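Local coordinates for Cas13d (uncultured Ruminococcus sp, PDB 6IV9), which probably acts as a CRISPR RNA-guided ribonuclease whose two HEPN domains serve both crRNA maturation and target RNA cleavage, held here in complex with its crRNA, at residues Asn337-Ile341 / Lys402-Leu406; Asp810-Ala814 / Lys891-Ser895. The protein carries 2 engineered substitutions. All coordinates share one frame; numbering follows the deposited sequence.

Overall arrangement
Neither contact involves the small antiparallel sheets near the start of the modelled chain; both join helices. Contact 1 comes first along the chain, bringing the start of helix 338-347 back against the beginning of helix 400-418 and closing a loop of 60 residues that includes helices 353-366 and 376-386. The chain then runs through several hundred residues of mostly helical structure before contact 2 joins the end of helix 801-813 to the end of helix 887-893, closing a second loop of 76 residues. The two loops follow in series, neither nested nor crossed, on opposite sides of the chain's centre, with contact centres about 58 Å apart. Contact 1 grips the crRNA backbone directly, whereas contact 2 packs protein against protein.

Contact 1 of 2, residues Asn337-Ile341 / Lys402-Leu406; sequences NKVNI and KMYKL. With nucleotides of chain B.
Lys-402 reaches across to Asn-340 and, beyond it, to the crRNA. Its CB is directed toward the 337-341 segment, and the chain stays extended as far as CD. CG lies 3.2 Å from Asn-340 OD1, and CD runs past the same oxygen while brushing Val-339 CG1 at 4.1 Å. Two successive bends (chi3 -65°, chi4 -64°) then turn CE to the O5' of C45 of chain B, 3.2 Å away, and bring NZ back between two acceptors. One is OP2 of C45 of chain B, 2.7 Å from NZ; the other is Asn-340 OD1, which NZ approaches at 2.9 Å from above the carbonyl plane, 50° out of it. A long, flexible cation suits this place because it can satisfy amide and phosphate together. Here the two helices together present lysine and asparagine side chains to the crRNA backbone, probably in the helical domain that follows the first HEPN domain. Asn-340 keeps its amide in one orientation because ND2 donates to Tyr-360 OH, while Leu-406 sets CD2 against its CG at 3.7 Å. Lys-405 departs from the protein contact: its NZ bonds OP2 of U43 of chain B at 2.8 Å. Asn-337, just ahead of helix 338-347, reads the ribose, its OD1 accepting from O2' of U43 of chain B at 2.7 Å.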
ATOM      1  N   ASN A 337      22.506 -17.079 -10.091  1.00 29.42           N
ATOM      2  CA  ASN A 337      21.333 -17.972  -9.951  1.00 31.15           C
ATOM      3  C   ASN A 337      21.669 -19.389 -10.414  1.00 31.53           C
ATOM      4  O   ASN A 337      20.759 -20.116 -10.733  1.00 31.22           O
ATOM      5  CB  ASN A 337      20.141 -17.381 -10.698  1.00 32.28           C
ATOM      6  CG  ASN A 337      19.664 -16.108 -10.046  1.00 27.56           C
ATOM      7  OD1 ASN A 337      18.873 -16.151  -9.140  1.00 32.58           O
ATOM      8  ND2 ASN A 337      20.170 -14.984 -10.484  1.00 29.82           N
ATOM      9  N   LYS A 338      22.948 -19.746 -10.375  1.00 34.18           N
ATOM     10  CA  LYS A 338      23.452 -21.035 -10.921  1.00 37.47           C
ATOM     11  C   LYS A 338      22.848 -22.247 -10.217  1.00 34.11           C
ATOM     12  O   LYS A 338      22.673 -23.237 -10.861  1.00 37.24           O
ATOM     13  CB  LYS A 338      24.979 -21.087 -10.875  1.00 37.06           C
ATOM     14  CG  LYS A 338      25.586 -21.015  -9.488  1.00 39.76           C
ATOM     15  CD  LYS A 338      27.042 -20.673  -9.475  1.00 46.08           C
ATOM     16  CE  LYS A 338      27.899 -21.829  -9.922  1.00 44.99           C
ATOM     17  NZ  LYS A 338      29.330 -21.511  -9.788  1.00 50.93           N
ATOM     18  N   VAL A 339      22.613 -22.176  -8.925  1.00 31.88           N
ATOM     19  CA  VAL A 339      22.087 -23.404  -8.286  1.00 32.05           C
ATOM     20  C   VAL A 339      20.713 -23.763  -8.851  1.00 37.84           C
ATOM     21  O   VAL A 339      20.542 -24.868  -9.296  1.00 33.59           O
ATOM     22  CB  VAL A 339      21.988 -23.177  -6.776  1.00 32.90           C
ATOM     23  CG1 VAL A 339      21.278 -24.322  -6.108  1.00 38.34           C
ATOM     24  CG2 VAL A 339      23.333 -22.906  -6.146  1.00 36.59           C
ATOM     25  N   ASN A 340      19.770 -22.832  -8.834  1.00 32.53           N
ATOM     26  CA  ASN A 340      18.428 -23.144  -9.368  1.00 30.63           C
ATOM     27  C   ASN A 340      18.501 -23.407 -10.868  1.00 32.01           C
ATOM     28  O   ASN A 340      17.844 -24.313 -11.326  1.00 32.26           O
ATOM     29  CB  ASN A 340      17.408 -22.070  -9.007  1.00 31.17           C
ATOM     30  CG  ASN A 340      17.088 -22.072  -7.534  1.00 34.42           C
ATOM     31  OD1 ASN A 340      17.714 -22.773  -6.769  1.00 30.82           O
ATOM     32  ND2 ASN A 340      16.109 -21.288  -7.139  1.00 27.75           N
ATOM     33  N   ILE A 341      19.279 -22.617 -11.592  1.00 32.92           N
ATOM     34  CA  ILE A 341      19.330 -22.796 -13.068  1.00 36.40           C
ATOM     35  C   ILE A 341      19.870 -24.192 -13.404  1.00 39.74           C
ATOM     36  O   ILE A 341      19.273 -24.845 -14.234  1.00 33.08           O
ATOM     37  CB  ILE A 341      20.128 -21.667 -13.735  1.00 38.17           C
ATOM     38  CG1 ILE A 341      19.333 -20.360 -13.725  1.00 37.43           C
ATOM     39  CG2 ILE A 341      20.518 -22.068 -15.142  1.00 38.81           C
ATOM     40  CD1 ILE A 341      20.146 -19.141 -14.006  1.00 37.37           C
ATOM     41  N   LYS A 402      14.081 -21.466  -1.517  1.00 30.81           N
ATOM     42  CA  LYS A 402      14.670 -22.003  -2.764  1.00 28.80           C
ATOM     43  C   LYS A 402      13.776 -23.125  -3.290  1.00 28.95           C
ATOM     44  O   LYS A 402      13.504 -23.144  -4.460  1.00 31.63           O
ATOM     45  CB  LYS A 402      16.114 -22.455  -2.539  1.00 31.14           C
ATOM     46  CG  LYS A 402      16.760 -23.127  -3.734  1.00 29.57           C
ATOM     47  CD  LYS A 402      18.203 -23.474  -3.546  1.00 32.99           C
ATOM     48  CE  LYS A 402      19.097 -22.271  -3.377  1.00 33.50           C
ATOM     49  NZ  LYS A 402      19.129 -21.411  -4.577  1.00 32.56           N
ATOM     50  N   MET A 403      13.298 -23.986  -2.403  1.00 30.70           N
ATOM     51  CA  MET A 403      12.474 -25.139  -2.814  1.00 29.96           C
ATOM     52  C   MET A 403      11.190 -24.645  -3.476  1.00 32.89           C
ATOM     53  O   MET A 403      10.822 -25.195  -4.492  1.00 31.84           O
ATOM     54  CB  MET A 403      12.126 -26.002  -1.604  1.00 33.65           C
ATOM     55  CG  MET A 403      11.439 -27.294  -1.950  1.00 37.30           C
ATOM     56  SD  MET A 403      11.392 -28.449  -0.558  1.00 42.71           S
ATOM     57  CE  MET A 403      10.517 -27.468   0.644  1.00 46.84           C
ATOM     58  N   TYR A 404      10.555 -23.636  -2.894  1.00 31.91           N
ATOM     59  CA  TYR A 404       9.301 -23.069  -3.447  1.00 28.97           C
ATOM     60  C   TYR A 404       9.540 -22.412  -4.803  1.00 27.24           C
ATOM     61  O   TYR A 404       8.655 -22.504  -5.617  1.00 29.93           O
ATOM     62  CB  TYR A 404       8.597 -22.178  -2.431  1.00 31.66           C
ATOM     63  CG  TYR A 404       8.010 -22.952  -1.284  1.00 32.87           C
ATOM     64  CD1 TYR A 404       8.066 -24.329  -1.263  1.00 36.25           C
ATOM     65  CD2 TYR A 404       7.428 -22.312  -0.207  1.00 35.20           C
ATOM     66  CE1 TYR A 404       7.553 -25.057  -0.208  1.00 39.31           C
ATOM     67  CE2 TYR A 404       6.899 -23.024   0.851  1.00 36.70           C
ATOM     68  CZ  TYR A 404       6.965 -24.401   0.850  1.00 38.49           C
ATOM     69  OH  TYR A 404       6.468 -25.113   1.888  1.00 41.96           O
ATOM     70  N   LYS A 405      10.677 -21.748  -4.987  1.00 27.85           N
ATOM     71  CA  LYS A 405      10.961 -21.095  -6.287  1.00 30.45           C
ATOM     72  C   LYS A 405      11.039 -22.175  -7.366  1.00 33.34           C
ATOM     73  O   LYS A 405      10.455 -22.013  -8.408  1.00 28.35           O
ATOM     74  CB  LYS A 405      12.286 -20.336  -6.229  1.00 31.97           C
ATOM     75  CG  LYS A 405      12.222 -18.925  -5.674  1.00 34.63           C
ATOM     76  CD  LYS A 405      13.494 -18.154  -5.823  1.00 32.91           C
ATOM     77  CE  LYS A 405      13.338 -16.673  -5.583  1.00 34.70           C
ATOM     78  NZ  LYS A 405      13.039 -16.365  -4.168  1.00 34.54           N
ATOM     79  N   LEU A 406      11.732 -23.264  -7.071  1.00 30.68           N
ATOM     80  CA  LEU A 406      11.862 -24.355  -8.059  1.00 31.21           C
ATOM     81  C   LEU A 406      10.489 -24.945  -8.369  1.00 26.08           C
ATOM     82  O   LEU A 406      10.198 -25.124  -9.519  1.00 29.95           O
ATOM     83  CB  LEU A 406      12.809 -25.409  -7.484  1.00 28.97           C
ATOM     84  CG  LEU A 406      14.254 -24.945  -7.378  1.00 32.25           C
ATOM     85  CD1 LEU A 406      15.064 -25.838  -6.468  1.00 32.28           C
ATOM     86  CD2 LEU A 406      14.880 -24.844  -8.748  1.00 34.91           C
TER
ATOM     87  P     C B  45      22.249 -19.818  -3.333  1.00 35.63           P
ATOM     88  OP1   C B  45      23.601 -20.381  -3.028  1.00 37.60           O
ATOM     89  OP2   C B  45      21.615 -20.267  -4.607  1.00 30.46           O
ATOM     90  O5'   C B  45      21.209 -20.197  -2.195  1.00 38.69           O
ATOM     91  C5'   C B  45      21.552 -19.977  -0.829  1.00 39.63           C
ATOM     92  C4'   C B  45      20.521 -20.661   0.019  1.00 42.20           C
ATOM     93  O4'   C B  45      20.783 -22.087   0.039  1.00 41.66           O
ATOM     94  C3'   C B  45      20.518 -20.305   1.497  1.00 43.52           C
ATOM     95  O3'   C B  45      19.792 -19.120   1.739  1.00 42.10           O
ATOM     96  C2'   C B  45      19.719 -21.460   2.069  1.00 37.66           C
ATOM     97  O2'   C B  45      18.336 -21.462   1.848  1.00 42.12           O
ATOM     98  C1'   C B  45      20.256 -22.627   1.247  1.00 46.05           C
ATOM     99  N1    C B  45      21.263 -23.377   2.030  1.00 48.61           N
ATOM    100  C2    C B  45      22.627 -23.255   1.774  1.00 51.19           C
ATOM    101  O2    C B  45      22.999 -22.576   0.811  1.00 60.34           O
ATOM    102  N3    C B  45      23.505 -23.928   2.555  1.00 49.30           N
ATOM    103  C4    C B  45      23.061 -24.660   3.581  1.00 51.72           C
ATOM    104  N4    C B  45      23.957 -25.305   4.326  1.00 54.72           N
ATOM    105  C5    C B  45      21.678 -24.763   3.889  1.00 49.48           C
ATOM    106  C6    C B  45      20.823 -24.117   3.097  1.00 47.83           C
ATOM    107  P     U B  43      12.641 -12.343  -4.934  1.00 29.68           P
ATOM    108  OP1   U B  43      11.631 -11.550  -5.727  1.00 29.27           O
ATOM    109  OP2   U B  43      12.336 -13.725  -4.569  1.00 33.01           O
ATOM    110  O5'   U B  43      13.948 -12.270  -5.832  1.00 30.65           O
ATOM    111  C5'   U B  43      15.197 -12.800  -5.367  1.00 27.12           C
ATOM    112  C4'   U B  43      16.137 -12.992  -6.536  1.00 28.20           C
ATOM    113  O4'   U B  43      16.461 -11.669  -7.004  1.00 27.28           O
ATOM    114  C3'   U B  43      17.500 -13.622  -6.196  1.00 27.85           C
ATOM    115  O3'   U B  43      17.326 -15.024  -6.323  1.00 28.05           O
ATOM    116  C2'   U B  43      18.412 -12.997  -7.262  1.00 26.79           C
ATOM    117  O2'   U B  43      18.088 -13.640  -8.475  1.00 26.74           O
ATOM    118  C1'   U B  43      17.843 -11.574  -7.353  1.00 29.74           C
ATOM    119  N1    U B  43      18.496 -10.612  -6.454  1.00 32.36           N
ATOM    120  C2    U B  43      19.792 -10.247  -6.728  1.00 40.42           C
ATOM    121  O2    U B  43      20.399 -10.645  -7.700  1.00 45.28           O
ATOM    122  N3    U B  43      20.353  -9.389  -5.825  1.00 44.05           N
ATOM    123  C4    U B  43      19.768  -8.865  -4.702  1.00 48.68           C
ATOM    124  O4    U B  43      20.411  -8.092  -3.995  1.00 62.34           O
ATOM    125  C5    U B  43      18.425  -9.285  -4.482  1.00 44.43           C
ATOM    126  C6    U B  43      17.848 -10.125  -5.340  1.00 40.64           C
ATOM    127  P     A B  44      17.513 -16.038  -5.085  1.00 29.55           P
ATOM    128  OP1   A B  44      16.990 -17.339  -5.543  1.00 29.28           O
ATOM    129  OP2   A B  44      16.844 -15.428  -3.889  1.00 29.31           O
ATOM    130  O5'   A B  44      19.081 -15.923  -4.784  1.00 32.12           O
ATOM    131  C5'   A B  44      20.017 -16.675  -5.633  1.00 32.88           C
ATOM    132  C4'   A B  44      21.358 -16.831  -4.960  1.00 30.51           C
ATOM    133  O4'   A B  44      22.009 -15.541  -4.798  1.00 32.70           O
ATOM    134  C3'   A B  44      21.252 -17.419  -3.550  1.00 36.37           C
ATOM    135  O3'   A B  44      22.379 -18.256  -3.258  1.00 34.21           O
ATOM    136  C2'   A B  44      21.234 -16.175  -2.687  1.00 36.40           C
ATOM    137  O2'   A B  44      21.720 -16.373  -1.386  1.00 37.92           O
ATOM    138  C1'   A B  44      22.225 -15.296  -3.419  1.00 36.51           C
ATOM    139  N9    A B  44      22.000 -13.880  -3.186  1.00 41.64           N
ATOM    140  C8    A B  44      20.823 -13.161  -3.176  1.00 45.36           C
ATOM    141  N7    A B  44      20.992 -11.876  -2.985  1.00 49.02           N
ATOM    142  C5    A B  44      22.370 -11.738  -2.873  1.00 53.77           C
ATOM    143  C6    A B  44      23.187 -10.624  -2.684  1.00 61.87           C
ATOM    144  N6    A B  44      22.714  -9.386  -2.543  1.00 67.35           N
ATOM    145  N1    A B  44      24.526 -10.824  -2.621  1.00 66.34           N
ATOM    146  C2    A B  44      24.996 -12.068  -2.772  1.00 60.67           C
ATOM    147  N3    A B  44      24.323 -13.200  -2.970  1.00 58.60           N
ATOM    148  C4    A B  44      23.001 -12.962  -3.006  1.00 51.64           C
TER

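Contact 2 of 2, residues Asp810-Ala814 / Lys891-Ser895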
ATOM      1  N   ASP A 810     -24.991  16.557  13.024  1.00 33.31           N
ATOM      2  CA  ASP A 810     -23.544  16.350  13.269  1.00 32.83           C
ATOM      3  C   ASP A 810     -22.780  17.651  13.011  1.00 30.94           C
ATOM      4  O   ASP A 810     -21.944  17.971  13.802  1.00 32.23           O
ATOM      5  CB  ASP A 810     -23.049  15.123  12.509  1.00 32.68           C
ATOM      6  CG  ASP A 810     -23.747  13.850  12.956  1.00 44.10           C
ATOM      7  OD1 ASP A 810     -24.037  13.735  14.156  1.00 46.45           O
ATOM      8  OD2 ASP A 810     -23.997  12.990  12.113  1.00 43.80           O
ATOM      9  N   ILE A 811     -23.132  18.398  11.971  1.00 27.74           N
ATOM     10  CA  ILE A 811     -22.421  19.670  11.671  1.00 29.70           C
ATOM     11  C   ILE A 811     -22.586  20.640  12.846  1.00 36.05           C
ATOM     12  O   ILE A 811     -21.635  21.303  13.204  1.00 32.34           O
ATOM     13  CB  ILE A 811     -22.960  20.297  10.376  1.00 29.41           C
ATOM     14  CG1 ILE A 811     -22.544  19.520   9.130  1.00 32.13           C
ATOM     15  CG2 ILE A 811     -22.526  21.734  10.265  1.00 36.38           C
ATOM     16  CD1 ILE A 811     -23.317  19.902   7.914  1.00 38.53           C
ATOM     17  N   ASN A 812     -23.796  20.707  13.385  1.00 37.66           N
ATOM     18  CA  ASN A 812     -24.160  21.609  14.507  1.00 38.55           C
ATOM     19  C   ASN A 812     -23.445  21.215  15.801  1.00 37.48           C
ATOM     20  O   ASN A 812     -23.212  22.081  16.622  1.00 37.33           O
ATOM     21  CB  ASN A 812     -25.661  21.855  14.537  1.00 40.16           C
ATOM     22  CG  ASN A 812     -26.058  22.674  13.333  1.00 50.26           C
ATOM     23  OD1 ASN A 812     -25.456  23.701  13.057  1.00 54.72           O
ATOM     24  ND2 ASN A 812     -27.032  22.205  12.584  1.00 59.30           N
ATOM     25  N   ASN A 813     -23.191  19.924  15.971  1.00 31.23           N
ATOM     26  CA  ASN A 813     -22.459  19.364  17.128  1.00 31.89           C
ATOM     27  C   ASN A 813     -20.987  19.763  17.064  1.00 35.30           C
ATOM     28  O   ASN A 813     -20.322  19.712  18.087  1.00 37.57           O
ATOM     29  CB  ASN A 813     -22.668  17.857  17.218  1.00 34.98           C
ATOM     30  CG  ASN A 813     -24.011  17.546  17.831  1.00 38.02           C
ATOM     31  OD1 ASN A 813     -24.608  18.411  18.444  1.00 38.25           O
ATOM     32  ND2 ASN A 813     -24.496  16.340  17.649  1.00 32.54           N
ATOM     33  N   ALA A 814     -20.506  20.061  15.867  1.00 31.84           N
ATOM     34  CA  ALA A 814     -19.100  20.419  15.624  1.00 34.90           C
ATOM     35  C   ALA A 814     -18.943  21.932  15.510  1.00 38.82           C
ATOM     36  O   ALA A 814     -19.915  22.632  15.665  1.00 40.81           O
ATOM     37  CB  ALA A 814     -18.631  19.742  14.371  1.00 38.48           C
ATOM     38  N   LYS A 891     -18.890  11.451  14.944  1.00 26.45           N
ATOM     39  CA  LYS A 891     -19.811  11.960  13.900  1.00 29.18           C
ATOM     40  C   LYS A 891     -19.645  13.470  13.723  1.00 28.56           C
ATOM     41  O   LYS A 891     -19.654  13.917  12.613  1.00 27.96           O
ATOM     42  CB  LYS A 891     -21.245  11.563  14.237  1.00 30.19           C
ATOM     43  CG  LYS A 891     -21.438  10.077  14.450  1.00 35.99           C
ATOM     44  CD  LYS A 891     -22.836   9.610  14.232  1.00 43.48           C
ATOM     45  CE  LYS A 891     -23.776   9.993  15.347  1.00 55.58           C
ATOM     46  NZ  LYS A 891     -25.195   9.764  14.988  1.00 54.38           N
ATOM     47  N   ALA A 892     -19.519  14.210  14.816  1.00 29.27           N
ATOM     48  CA  ALA A 892     -19.338  15.671  14.730  1.00 27.79           C
ATOM     49  C   ALA A 892     -18.016  15.981  14.030  1.00 26.61           C
ATOM     50  O   ALA A 892     -17.993  16.798  13.140  1.00 26.53           O
ATOM     51  CB  ALA A 892     -19.345  16.232  16.120  1.00 31.16           C
ATOM     52  N   LEU A 893     -16.957  15.292  14.420  1.00 26.92           N
ATOM     53  CA  LEU A 893     -15.617  15.516  13.828  1.00 24.85           C
ATOM     54  C   LEU A 893     -15.613  15.173  12.332  1.00 23.84           C
ATOM     55  O   LEU A 893     -14.926  15.821  11.604  1.00 24.35           O
ATOM     56  CB  LEU A 893     -14.592  14.706  14.612  1.00 26.03           C
ATOM     57  CG  LEU A 893     -14.259  15.267  15.987  1.00 27.23           C
ATOM     58  CD1 LEU A 893     -13.385  14.306  16.762  1.00 27.50           C
ATOM     59  CD2 LEU A 893     -13.614  16.633  15.879  1.00 30.28           C
ATOM     60  N   ASN A 894     -16.382  14.170  11.940  1.00 23.77           N
ATOM     61  CA  ASN A 894     -16.454  13.660  10.548  1.00 25.56           C
ATOM     62  C   ASN A 894     -17.489  14.425   9.721  1.00 25.98           C
ATOM     63  O   ASN A 894     -17.573  14.180   8.553  1.00 26.49           O
ATOM     64  CB  ASN A 894     -16.827  12.183  10.534  1.00 24.62           C
ATOM     65  CG  ASN A 894     -15.674  11.271  10.879  1.00 23.25           C
ATOM     66  OD1 ASN A 894     -14.534  11.680  10.842  1.00 25.72           O
ATOM     67  ND2 ASN A 894     -15.980  10.029  11.172  1.00 24.73           N
ATOM     68  N   SER A 895     -18.145  15.426  10.306  1.00 28.05           N
ATOM     69  CA  SER A 895     -19.240  16.181   9.641  1.00 25.87           C
ATOM     70  C   SER A 895     -18.759  16.842   8.343  1.00 27.34           C
ATOM     71  O   SER A 895     -19.521  16.907   7.418  1.00 30.29           O
ATOM     72  CB  SER A 895     -19.951  17.132  10.565  1.00 27.21           C
ATOM     73  OG  SER A 895     -19.092  18.120  11.052  1.00 30.15           O
TER
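Asp-810 lies against Lys-891, and their opposite charges, near each other but beyond salt-bridge distance, probably attract: OD1 stands 4.2 Å from Lys-891 NZ. What the carboxylate touches is aliphatic, with OD1 3.5 Å from Lys-891 CB, and Phe-904 packs on the aspartate from outside the pair. A leucine in place of Asp-810 would probably leave the Lys-891 ammonium without its nearby negative charge.

Backbone contacts are close, which the short side chain of Ala-892 suits. Its CA points a C-H at Asp-810 O, 3.6 Å away with 150° at the hydrogen.

No hydrogen bond crosses between the segments. Within 891-895, Ser-895, with chi1 at 62°, folds OG back to Ala-892 O at 2.7 Å, in the carbonyl plane; that oxygen also accepts from Ser-895 N, so one residue grips it twice.

Apolar packing completes the joint. Ala-814 CB sits 4.0 Å from Ala-892 CB, and Ser-895 CB rests 3.8 Å from Ile-811 CG1, whose side chain also reaches helix 777-788.

The arrangement is a close meeting of two helix C-terminal ends within an all-helical bundle, next to helix 816-827, which carries most of what is probably the R-X4-6-H motif of the second HEPN domain, its arginine apparently replaced by an engineered alanine.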